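Local coordinates for protein mannitol dehydrogenase (Pseudomonas fluorescens, PDB 1LJ8) that binds NAD and probably catalyses the reversible NAD-dependent oxidation of mannitol at carbon 2, at residues 185-190 with 223-228; 1-6 with 80-85. All coordinates share one frame; numbering follows the deposited sequence.

Contact 1. Residues 185-190 with 223-228; sequences TVMSCD and SFPNAM. With NAD (nicotinamide-adenine-dinucleotide), chain B.
Thr-185 has OG1 beside the backbone N (chi1 -64°), which leaves CG2 anti to that N and against the ring of Pro-225; Thr-185 CG2 lies 3.5 Å from Pro-225 CD, a close fit for two carbons. Phe-224 has CG anti to its carbonyl carbon (chi1 -58°), which lays the ring alongside Val-186, both side chains pointing the same way; Phe-224 CD2 lies 3.9 Å from Val-186 CB. Met-187 crosses Pro-225 at about a right angle, meeting it through CG. A single direct backbone bond joins the segments: Val-186 N donates almost straight to Ser-223 O, 3.1 Å away. Beyond it the chains diverge and water takes over. One water accepts from Ser-188 N and donates to both Val-186 O and Pro-225 O; a second donates to Ser-188 O and Pro-225 O, so the proline carbonyl accepts from two waters. The hydroxyls of Thr-185 and Ser-223 bond to Val-271 N and Lys-269 O, respectively. Past the strand, Ser-188 OG accepts from Asp-190 N in an ST turn. Asp-190 OD1 accepts from O2D of the nicotinamide ribose at 2.8 Å, while Thr-132 N also bonds OD1, and Ile-131 N and Tyr-136 bond OD2. The arrangement is that of a Rossmann-domain edge strand whose carboxy-terminal end opens into the NAD site.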
ATOM      1  N   THR A 185      -7.245 -18.623  -4.423  1.00 12.20           N
ATOM      2  CA  THR A 185      -6.948 -17.992  -3.144  1.00 11.76           C
ATOM      3  C   THR A 185      -6.984 -16.485  -3.447  1.00 11.01           C
ATOM      4  O   THR A 185      -6.625 -16.060  -4.563  1.00 12.49           O
ATOM      5  CB  THR A 185      -5.493 -18.332  -2.692  1.00 11.27           C
ATOM      6  OG1 THR A 185      -5.379 -19.739  -2.457  1.00 13.03           O
ATOM      7  CG2 THR A 185      -5.109 -17.567  -1.426  1.00 11.78           C
ATOM      8  N   VAL A 186      -7.443 -15.684  -2.503  1.00 11.32           N
ATOM      9  CA  VAL A 186      -7.407 -14.221  -2.656  1.00 12.46           C
ATOM     10  C   VAL A 186      -6.295 -13.772  -1.698  1.00 13.04           C
ATOM     11  O   VAL A 186      -6.372 -13.962  -0.472  1.00 12.99           O
ATOM     12  CB  VAL A 186      -8.713 -13.530  -2.295  1.00 11.82           C
ATOM     13  CG1 VAL A 186      -8.579 -12.005  -2.620  1.00 12.75           C
ATOM     14  CG2 VAL A 186      -9.836 -14.071  -3.183  1.00 14.14           C
HETATM   15  N   MSE A 187      -5.262 -13.182  -2.295  1.00 11.59           N
HETATM   16  CA  MSE A 187      -4.043 -12.805  -1.578  1.00 10.76           C
HETATM   17  C   MSE A 187      -3.823 -11.306  -1.495  1.00 11.40           C
HETATM   18  O   MSE A 187      -3.275 -10.711  -2.417  1.00 11.36           O
HETATM   19  CB  MSE A 187      -2.859 -13.510  -2.308  1.00 11.09           C
HETATM   20  CG  MSE A 187      -1.537 -13.491  -1.540  1.00 12.80           C
HETATM   21 SE   MSE A 187      -0.073 -14.305  -2.540  1.00 19.57          SE
HETATM   22  CE  MSE A 187       0.298 -12.922  -3.887  1.00 14.46           C
ATOM     23  N   SER A 188      -4.178 -10.695  -0.362  1.00 10.20           N
ATOM     24  CA  SER A 188      -4.013  -9.238  -0.198  1.00 10.49           C
ATOM     25  C   SER A 188      -2.547  -8.884   0.045  1.00 12.30           C
ATOM     26  O   SER A 188      -1.884  -9.515   0.865  1.00 12.97           O
ATOM     27  CB  SER A 188      -4.793  -8.735   1.035  1.00  9.79           C
ATOM     28  OG  SER A 188      -4.538  -7.330   1.188  1.00 11.86           O
ATOM     29  N   CYS A 189      -2.066  -7.875  -0.664  1.00 11.94           N
ATOM     30  CA  CYS A 189      -0.693  -7.390  -0.463  1.00 11.80           C
ATOM     31  C   CYS A 189      -0.773  -5.904  -0.105  1.00 12.06           C
ATOM     32  O   CYS A 189       0.146  -5.126  -0.401  1.00 12.70           O
ATOM     33  CB  CYS A 189       0.149  -7.592  -1.737  1.00 10.06           C
ATOM     34  SG  CYS A 189       0.338  -9.336  -2.120  1.00 12.70           S
ATOM     35  N   ASP A 190      -1.871  -5.500   0.534  1.00 11.19           N
ATOM     36  CA  ASP A 190      -2.005  -4.110   0.980  1.00 11.49           C
ATOM     37  C   ASP A 190      -1.631  -3.915   2.452  1.00 11.62           C
ATOM     38  O   ASP A 190      -1.603  -4.867   3.232  1.00 11.62           O
ATOM     39  CB  ASP A 190      -3.451  -3.606   0.753  1.00 10.93           C
ATOM     40  CG  ASP A 190      -3.740  -3.336  -0.738  1.00 10.16           C
ATOM     41  OD1 ASP A 190      -3.068  -2.413  -1.278  1.00 11.44           O
ATOM     42  OD2 ASP A 190      -4.647  -4.016  -1.339  1.00 12.44           O
ATOM     43  N   SER A 223      -9.495 -19.207   0.503  1.00 16.13           N
ATOM     44  CA  SER A 223      -8.600 -18.856   1.623  1.00 14.54           C
ATOM     45  C   SER A 223      -8.127 -17.382   1.419  1.00 14.86           C
ATOM     46  O   SER A 223      -8.100 -16.857   0.292  1.00 13.30           O
ATOM     47  CB  SER A 223      -7.389 -19.792   1.676  1.00 12.37           C
ATOM     48  OG  SER A 223      -6.767 -19.845   0.413  1.00 13.81           O
ATOM     49  N   PHE A 224      -7.742 -16.748   2.526  1.00 13.64           N
ATOM     50  CA  PHE A 224      -7.399 -15.327   2.571  1.00 13.10           C
ATOM     51  C   PHE A 224      -6.197 -15.171   3.492  1.00 11.92           C
ATOM     52  O   PHE A 224      -6.329 -14.699   4.612  1.00 13.53           O
ATOM     53  CB  PHE A 224      -8.588 -14.553   3.161  1.00 13.30           C
ATOM     54  CG  PHE A 224      -9.876 -14.739   2.382  1.00 14.27           C
ATOM     55  CD1 PHE A 224     -10.775 -15.760   2.715  1.00 15.26           C
ATOM     56  CD2 PHE A 224     -10.203 -13.856   1.347  1.00 13.90           C
ATOM     57  CE1 PHE A 224     -12.011 -15.906   2.033  1.00 15.68           C
ATOM     58  CE2 PHE A 224     -11.456 -13.976   0.632  1.00 14.49           C
ATOM     59  CZ  PHE A 224     -12.356 -15.018   0.996  1.00 14.50           C
ATOM     60  N   PRO A 225      -5.015 -15.574   3.010  1.00 11.30           N
ATOM     61  CA  PRO A 225      -3.814 -15.468   3.850  1.00 12.85           C
ATOM     62  C   PRO A 225      -3.456 -14.052   4.279  1.00 12.35           C
ATOM     63  O   PRO A 225      -3.592 -13.099   3.507  1.00 12.03           O
ATOM     64  CB  PRO A 225      -2.712 -16.122   2.983  1.00 10.94           C
ATOM     65  CG  PRO A 225      -3.186 -15.801   1.545  1.00 12.06           C
ATOM     66  CD  PRO A 225      -4.711 -16.072   1.662  1.00 11.65           C
ATOM     67  N   ASN A 226      -3.056 -13.887   5.542  1.00 11.05           N
ATOM     68  CA  ASN A 226      -2.575 -12.584   5.937  1.00 11.29           C
ATOM     69  C   ASN A 226      -1.110 -12.562   5.550  1.00 10.76           C
ATOM     70  O   ASN A 226      -0.494 -13.612   5.400  1.00 11.57           O
ATOM     71  CB  ASN A 226      -2.649 -12.373   7.454  1.00 12.83           C
ATOM     72  CG  ASN A 226      -4.081 -12.337   7.944  1.00 14.40           C
ATOM     73  OD1 ASN A 226      -4.820 -11.360   7.703  1.00 12.79           O
ATOM     74  ND2 ASN A 226      -4.496 -13.399   8.631  1.00 18.30           N
ATOM     75  N   ALA A 227      -0.571 -11.355   5.395  1.00 11.38           N
ATOM     76  CA  ALA A 227       0.848 -11.214   5.066  1.00 12.42           C
ATOM     77  C   ALA A 227       1.416  -9.920   5.579  1.00 13.51           C
ATOM     78  O   ALA A 227       0.701  -8.955   5.803  1.00 15.10           O
ATOM     79  CB  ALA A 227       1.061 -11.244   3.500  1.00 12.35           C
HETATM   80  N   MSE A 228       2.737  -9.926   5.750  1.00 14.39           N
HETATM   81  CA  MSE A 228       3.444  -8.711   6.021  1.00 13.56           C
HETATM   82  C   MSE A 228       4.236  -8.490   4.722  1.00 13.66           C
HETATM   83  O   MSE A 228       5.045  -9.352   4.345  1.00 14.33           O
HETATM   84  CB  MSE A 228       4.450  -8.889   7.130  1.00 18.46           C
HETATM   85  CG  MSE A 228       4.846  -7.521   7.529  1.00 21.24           C
HETATM   86 SE   MSE A 228       6.554  -7.226   6.910  1.00 43.77          SE
HETATM   87  CE  MSE A 228       6.894  -7.620   8.637  1.00  1.66           C
TER
HETATM   88  PA  NAD B1500       0.220   2.979  -7.172  1.00 13.45           P
HETATM   89  O1A NAD B1500      -0.388   4.280  -7.058  1.00 14.98           O
HETATM   90  O2A NAD B1500       1.415   2.710  -8.021  1.00 12.44           O
HETATM   91  O5B NAD B1500      -0.860   1.908  -7.659  1.00 14.96           O
HETATM   92  C5B NAD B1500      -2.120   1.771  -6.933  1.00 16.33           C
HETATM   93  C4B NAD B1500      -2.856   0.762  -7.838  1.00 17.10           C
HETATM   94  O4B NAD B1500      -4.162   0.479  -7.183  1.00 17.37           O
HETATM   95  C3B NAD B1500      -3.305   1.298  -9.244  1.00 16.09           C
HETATM   96  O3B NAD B1500      -3.217   0.180 -10.146  1.00 16.04           O
HETATM   97  C2B NAD B1500      -4.745   1.770  -8.992  1.00 18.74           C
HETATM   98  O2B NAD B1500      -5.528   1.833 -10.177  1.00 20.22           O
HETATM   99  C1B NAD B1500      -5.249   0.668  -8.080  1.00 16.89           C
HETATM  100  N9A NAD B1500      -6.398   0.995  -7.296  1.00 16.81           N
HETATM  101  C8A NAD B1500      -6.682   2.089  -6.503  1.00 16.37           C
HETATM  102  N7A NAD B1500      -7.849   1.990  -5.908  1.00 16.65           N
HETATM  103  C5A NAD B1500      -8.344   0.768  -6.338  1.00 16.72           C
HETATM  104  C6A NAD B1500      -9.549   0.137  -6.008  1.00 15.10           C
HETATM  105  N6A NAD B1500     -10.474   0.608  -5.170  1.00 17.97           N
HETATM  106  N1A NAD B1500      -9.817  -1.091  -6.596  1.00 15.92           N
HETATM  107  C2A NAD B1500      -8.917  -1.685  -7.479  1.00 17.07           C
HETATM  108  N3A NAD B1500      -7.706  -1.087  -7.805  1.00 18.60           N
HETATM  109  C4A NAD B1500      -7.475   0.151  -7.200  1.00 17.29           C
HETATM  110  O3  NAD B1500       0.513   2.517  -5.683  1.00 12.18           O
HETATM  111  PN  NAD B1500       1.593   1.490  -5.079  1.00 12.57           P
HETATM  112  O1N NAD B1500       2.791   2.236  -4.684  1.00 13.89           O
HETATM  113  O2N NAD B1500       1.752   0.406  -6.053  1.00 13.14           O
HETATM  114  O5D NAD B1500       0.903   1.022  -3.741  1.00 11.96           O
HETATM  115  C5D NAD B1500      -0.283   0.247  -3.854  1.00 11.80           C
HETATM  116  C4D NAD B1500      -0.482  -0.368  -2.538  1.00 12.93           C
HETATM  117  O4D NAD B1500       0.482  -1.389  -2.211  1.00 12.22           O
HETATM  118  C3D NAD B1500      -0.540   0.569  -1.278  1.00 13.01           C
HETATM  119  O3D NAD B1500      -1.775   1.268  -1.176  1.00 11.71           O
HETATM  120  C2D NAD B1500      -0.199  -0.365  -0.134  1.00 11.01           C
HETATM  121  O2D NAD B1500      -1.363  -0.991   0.390  1.00 10.34           O
HETATM  122  C1D NAD B1500       0.771  -1.383  -0.786  1.00 12.25           C
HETATM  123  N1N NAD B1500       2.200  -1.109  -0.538  1.00 11.57           N
HETATM  124  C2N NAD B1500       2.947  -0.088  -1.154  1.00 10.99           C
HETATM  125  C3N NAD B1500       4.243   0.095  -0.745  1.00 13.12           C
HETATM  126  C7N NAD B1500       5.062   1.233  -1.383  1.00 13.05           C
HETATM  127  O7N NAD B1500       6.150   1.506  -0.854  1.00 10.18           O
HETATM  128  N7N NAD B1500       4.590   1.934  -2.392  1.00 10.98           N
HETATM  129  C4N NAD B1500       4.835  -0.738   0.324  1.00 13.42           C
HETATM  130  C5N NAD B1500       4.043  -1.784   0.890  1.00 12.27           C
HETATM  131  C6N NAD B1500       2.699  -1.992   0.471  1.00 10.18           C
HETATM  132  O   HOH W   1      -5.453 -12.283   1.630  1.00 10.27           O
HETATM  133  O   HOH W   2      -1.836 -12.235   1.477  1.00 11.24           O

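Contact 2. Residues 1-6 with 80-85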
HETATM    1  N   MSE A   1      18.462   2.922 -25.315  1.00 16.77           N
HETATM    2  CA  MSE A   1      17.784   1.744 -25.952  1.00 15.38           C
HETATM    3  C   MSE A   1      16.396   1.456 -25.352  1.00 14.37           C
HETATM    4  O   MSE A   1      16.287   1.214 -24.137  1.00 14.53           O
HETATM    5  CB  MSE A   1      18.625   0.486 -25.795  1.00 18.94           C
HETATM    6  CG  MSE A   1      18.032  -0.719 -26.539  1.00 20.64           C
HETATM    7 SE   MSE A   1      18.220  -0.519 -28.546  1.00 33.62          SE
HETATM    8  CE  MSE A   1      20.172  -0.599 -28.596  1.00 27.28           C
ATOM      9  N   LYS A   2      15.363   1.412 -26.202  1.00 15.94           N
ATOM     10  CA  LYS A   2      13.990   1.121 -25.740  1.00 15.20           C
ATOM     11  C   LYS A   2      13.867  -0.310 -25.215  1.00 14.66           C
ATOM     12  O   LYS A   2      14.312  -1.266 -25.861  1.00 15.40           O
ATOM     13  CB  LYS A   2      12.975   1.330 -26.880  1.00 15.16           C
ATOM     14  CG  LYS A   2      11.528   0.844 -26.588  1.00 15.99           C
ATOM     15  CD  LYS A   2      10.867   1.621 -25.430  1.00 13.98           C
ATOM     16  CE  LYS A   2       9.346   1.374 -25.346  1.00 16.34           C
ATOM     17  NZ  LYS A   2       8.723   2.127 -24.184  1.00 15.76           N
ATOM     18  N   LEU A   3      13.305  -0.446 -24.012  1.00 13.85           N
ATOM     19  CA  LEU A   3      13.099  -1.779 -23.464  1.00 12.76           C
ATOM     20  C   LEU A   3      11.939  -2.484 -24.168  1.00 13.36           C
ATOM     21  O   LEU A   3      10.799  -1.994 -24.182  1.00 13.84           O
ATOM     22  CB  LEU A   3      12.794  -1.709 -21.941  1.00 13.28           C
ATOM     23  CG  LEU A   3      12.426  -3.096 -21.355  1.00 11.08           C
ATOM     24  CD1 LEU A   3      13.560  -4.133 -21.581  1.00 13.89           C
ATOM     25  CD2 LEU A   3      12.142  -2.938 -19.795  1.00 11.44           C
ATOM     26  N   ASN A   4      12.255  -3.631 -24.778  1.00 14.86           N
ATOM     27  CA  ASN A   4      11.270  -4.499 -25.384  1.00 13.80           C
ATOM     28  C   ASN A   4      11.917  -5.857 -25.688  1.00 15.94           C
ATOM     29  O   ASN A   4      13.129  -6.065 -25.480  1.00 16.35           O
ATOM     30  CB  ASN A   4      10.607  -3.869 -26.618  1.00 12.99           C
ATOM     31  CG  ASN A   4      11.586  -3.567 -27.734  1.00 13.16           C
ATOM     32  OD1 ASN A   4      12.549  -4.281 -27.954  1.00 16.69           O
ATOM     33  ND2 ASN A   4      11.330  -2.470 -28.435  1.00 17.21           N
ATOM     34  N   LYS A   5      11.136  -6.806 -26.141  1.00 15.98           N
ATOM     35  CA  LYS A   5      11.740  -8.115 -26.394  1.00 18.22           C
ATOM     36  C   LYS A   5      12.768  -8.073 -27.487  1.00 19.47           C
ATOM     37  O   LYS A   5      13.772  -8.798 -27.445  1.00 18.97           O
ATOM     38  CB  LYS A   5      10.666  -9.138 -26.717  1.00 20.59           C
ATOM     39  CG  LYS A   5       9.939  -9.586 -25.453  1.00 24.26           C
ATOM     40  CD  LYS A   5       8.749 -10.459 -25.797  1.00 26.21           C
ATOM     41  CE  LYS A   5       9.215 -11.826 -26.268  1.00 30.36           C
ATOM     42  NZ  LYS A   5       8.037 -12.672 -26.662  1.00 32.86           N
ATOM     43  N   GLN A   6      12.523  -7.226 -28.478  1.00 18.85           N
ATOM     44  CA  GLN A   6      13.442  -7.111 -29.596  1.00 20.19           C
ATOM     45  C   GLN A   6      14.816  -6.642 -29.158  1.00 20.45           C
ATOM     46  O   GLN A   6      15.825  -7.126 -29.677  1.00 20.87           O
ATOM     47  CB  GLN A   6      12.880  -6.152 -30.647  1.00 21.91           C
ATOM     48  CG  GLN A   6      13.466  -6.343 -32.036  1.00 25.81           C
ATOM     49  CD  GLN A   6      13.261  -7.766 -32.613  1.00 26.40           C
ATOM     50  OE1 GLN A   6      12.226  -8.426 -32.391  1.00 27.33           O
ATOM     51  NE2 GLN A   6      14.275  -8.247 -33.353  1.00 29.10           N
ATOM     52  N   ASP A  80       6.244  -5.190 -24.429  1.00 13.73           N
ATOM     53  CA  ASP A  80       5.983  -6.636 -24.438  1.00 14.19           C
ATOM     54  C   ASP A  80       5.839  -7.122 -22.984  1.00 14.49           C
ATOM     55  O   ASP A  80       6.139  -8.266 -22.645  1.00 14.43           O
ATOM     56  CB  ASP A  80       7.134  -7.375 -25.145  1.00 16.24           C
ATOM     57  CG  ASP A  80       7.310  -6.946 -26.592  1.00 16.44           C
ATOM     58  OD1 ASP A  80       6.288  -6.964 -27.335  1.00 18.96           O
ATOM     59  OD2 ASP A  80       8.459  -6.578 -26.972  1.00 17.01           O
ATOM     60  N   TYR A  81       5.350  -6.220 -22.150  1.00 12.95           N
ATOM     61  CA  TYR A  81       5.113  -6.445 -20.723  1.00 14.01           C
ATOM     62  C   TYR A  81       6.370  -6.586 -19.869  1.00 14.76           C
ATOM     63  O   TYR A  81       6.298  -6.878 -18.670  1.00 14.64           O
ATOM     64  CB  TYR A  81       4.110  -7.588 -20.492  1.00 13.83           C
ATOM     65  CG  TYR A  81       2.706  -7.108 -20.811  1.00 14.70           C
ATOM     66  CD1 TYR A  81       2.153  -7.300 -22.075  1.00 14.09           C
ATOM     67  CD2 TYR A  81       1.984  -6.329 -19.888  1.00 14.38           C
ATOM     68  CE1 TYR A  81       0.910  -6.691 -22.422  1.00 15.81           C
ATOM     69  CE2 TYR A  81       0.755  -5.745 -20.229  1.00 15.40           C
ATOM     70  CZ  TYR A  81       0.235  -5.924 -21.504  1.00 15.31           C
ATOM     71  OH  TYR A  81      -0.948  -5.268 -21.860  1.00 17.67           O
ATOM     72  N   LEU A  82       7.516  -6.256 -20.461  1.00 12.90           N
ATOM     73  CA  LEU A  82       8.774  -6.233 -19.693  1.00 13.57           C
ATOM     74  C   LEU A  82       8.903  -4.833 -19.003  1.00 14.25           C
ATOM     75  O   LEU A  82       8.384  -3.847 -19.505  1.00 13.15           O
ATOM     76  CB  LEU A  82       9.989  -6.406 -20.637  1.00 12.52           C
ATOM     77  CG  LEU A  82      10.076  -7.726 -21.416  1.00 15.00           C
ATOM     78  CD1 LEU A  82      11.238  -7.676 -22.430  1.00 13.15           C
ATOM     79  CD2 LEU A  82      10.257  -8.877 -20.452  1.00 14.29           C
ATOM     80  N   PHE A  83       9.579  -4.751 -17.849  1.00 12.91           N
ATOM     81  CA  PHE A  83       9.803  -3.459 -17.208  1.00 11.19           C
ATOM     82  C   PHE A  83      11.075  -3.615 -16.398  1.00 10.61           C
ATOM     83  O   PHE A  83      11.444  -4.745 -16.046  1.00 11.56           O
ATOM     84  CB  PHE A  83       8.621  -3.012 -16.321  1.00 10.94           C
ATOM     85  CG  PHE A  83       8.298  -3.945 -15.183  1.00 11.55           C
ATOM     86  CD1 PHE A  83       8.908  -3.758 -13.926  1.00 11.82           C
ATOM     87  CD2 PHE A  83       7.430  -5.013 -15.370  1.00 12.44           C
ATOM     88  CE1 PHE A  83       8.651  -4.647 -12.864  1.00 11.31           C
ATOM     89  CE2 PHE A  83       7.153  -5.919 -14.321  1.00 11.42           C
ATOM     90  CZ  PHE A  83       7.771  -5.741 -13.049  1.00 10.07           C
ATOM     91  N   THR A  84      11.713  -2.489 -16.105  1.00 10.72           N
ATOM     92  CA  THR A  84      12.963  -2.504 -15.359  1.00 10.70           C
ATOM     93  C   THR A  84      12.696  -2.279 -13.868  1.00 11.45           C
ATOM     94  O   THR A  84      11.950  -1.354 -13.482  1.00 11.89           O
ATOM     95  CB  THR A  84      13.906  -1.342 -15.817  1.00 10.69           C
ATOM     96  OG1 THR A  84      13.985  -1.311 -17.266  1.00 11.94           O
ATOM     97  CG2 THR A  84      15.309  -1.530 -15.263  1.00 12.58           C
ATOM     98  N   LEU A  85      13.338  -3.103 -13.055  1.00 11.66           N
ATOM     99  CA  LEU A  85      13.312  -2.939 -11.606  1.00 11.73           C
ATOM    100  C   LEU A  85      14.653  -2.229 -11.336  1.00 13.15           C
ATOM    101  O   LEU A  85      15.725  -2.779 -11.617  1.00 13.77           O
ATOM    102  CB  LEU A  85      13.245  -4.277 -10.915  1.00 12.02           C
ATOM    103  CG  LEU A  85      13.155  -4.063  -9.384  1.00 14.66           C
ATOM    104  CD1 LEU A  85      12.111  -4.966  -8.776  1.00 16.08           C
ATOM    105  CD2 LEU A  85      14.501  -4.338  -8.806  1.00 18.20           C
TER
HETATM  106  O   HOH W   3       9.751  -6.337 -29.202  1.00 18.65           O
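Asp-80, at a positive phi of 62°, is the C-prime residue of the Schellman motif that ends helix 69-77, yet its carboxylate also accepts a hydrogen bond from Lys-5 N of the N-terminal segment. Asp-80 OD2 takes Lys-5 N at 2.8 Å through its anti lone pair, the one away from OD1, and the bond is nearly straight. A water extends the grip: it donates to the same OD2 at 2.6 Å and accepts from Gln-6 N, so one carboxylate oxygen holds two successive amides, one directly and one through water. The aliphatic part of Lys-5 crosses the Asp-80 side chain obliquely, with Lys-5 CD 3.5 Å from Asp-80 CB; a bend at chi3 (73°) carries the ammonium onward, and Lys-5 NZ stays 6.0 Å from Asp-80 OD1, too far for a salt bridge. Beside these polar contacts lies an apolar layer. Leu-3, with CG anti to its backbone N, places CD2 over the start of strand 83-87, where the methyl rests 3.5 Å from Phe-83 CA and meets Thr-84 OG1, a hydroxyl bonded to Asp-252. Leu-3 and Leu-82 cross at about a right angle, and Leu-82 CD1 touches Lys-5 CG at 3.8 Å. Phe-83 points away from segment 1-6; its ring touches Leu-76 of helix 69-77 and makes a cation-pi contact with Arg-39. Backbone bonds join Met-1 and Leu-3 to Asp-251. This is the N-terminal loop that precedes strand 27-32, packed across the turn between helix 69-77 and strand 83-87 of the Rossmann fold.

In the fold
Both contacts reach the same seven-stranded mixed sheet of the Rossmann domain, at well-separated places: their centres lie about 29 Å apart and their nearest atoms about 14 Å, without touching. Strand 185-188 of contact 1 is one outermost strand; strand 83-87 of contact 2 lies next to the other, 256-258. Along the chain they come in series, contact 2 closing before residue 185. The helices between 185-190 and 223-228 carry the chain from the large sheet to strand 227-230 of a smaller three-stranded sheet. Contact 1 is buried and includes part of the NAD pocket, whereas contact 2, its centre about 25 Å from that of the chain, is partly buried and joins the N-terminal loop to the turn before strand 83-87.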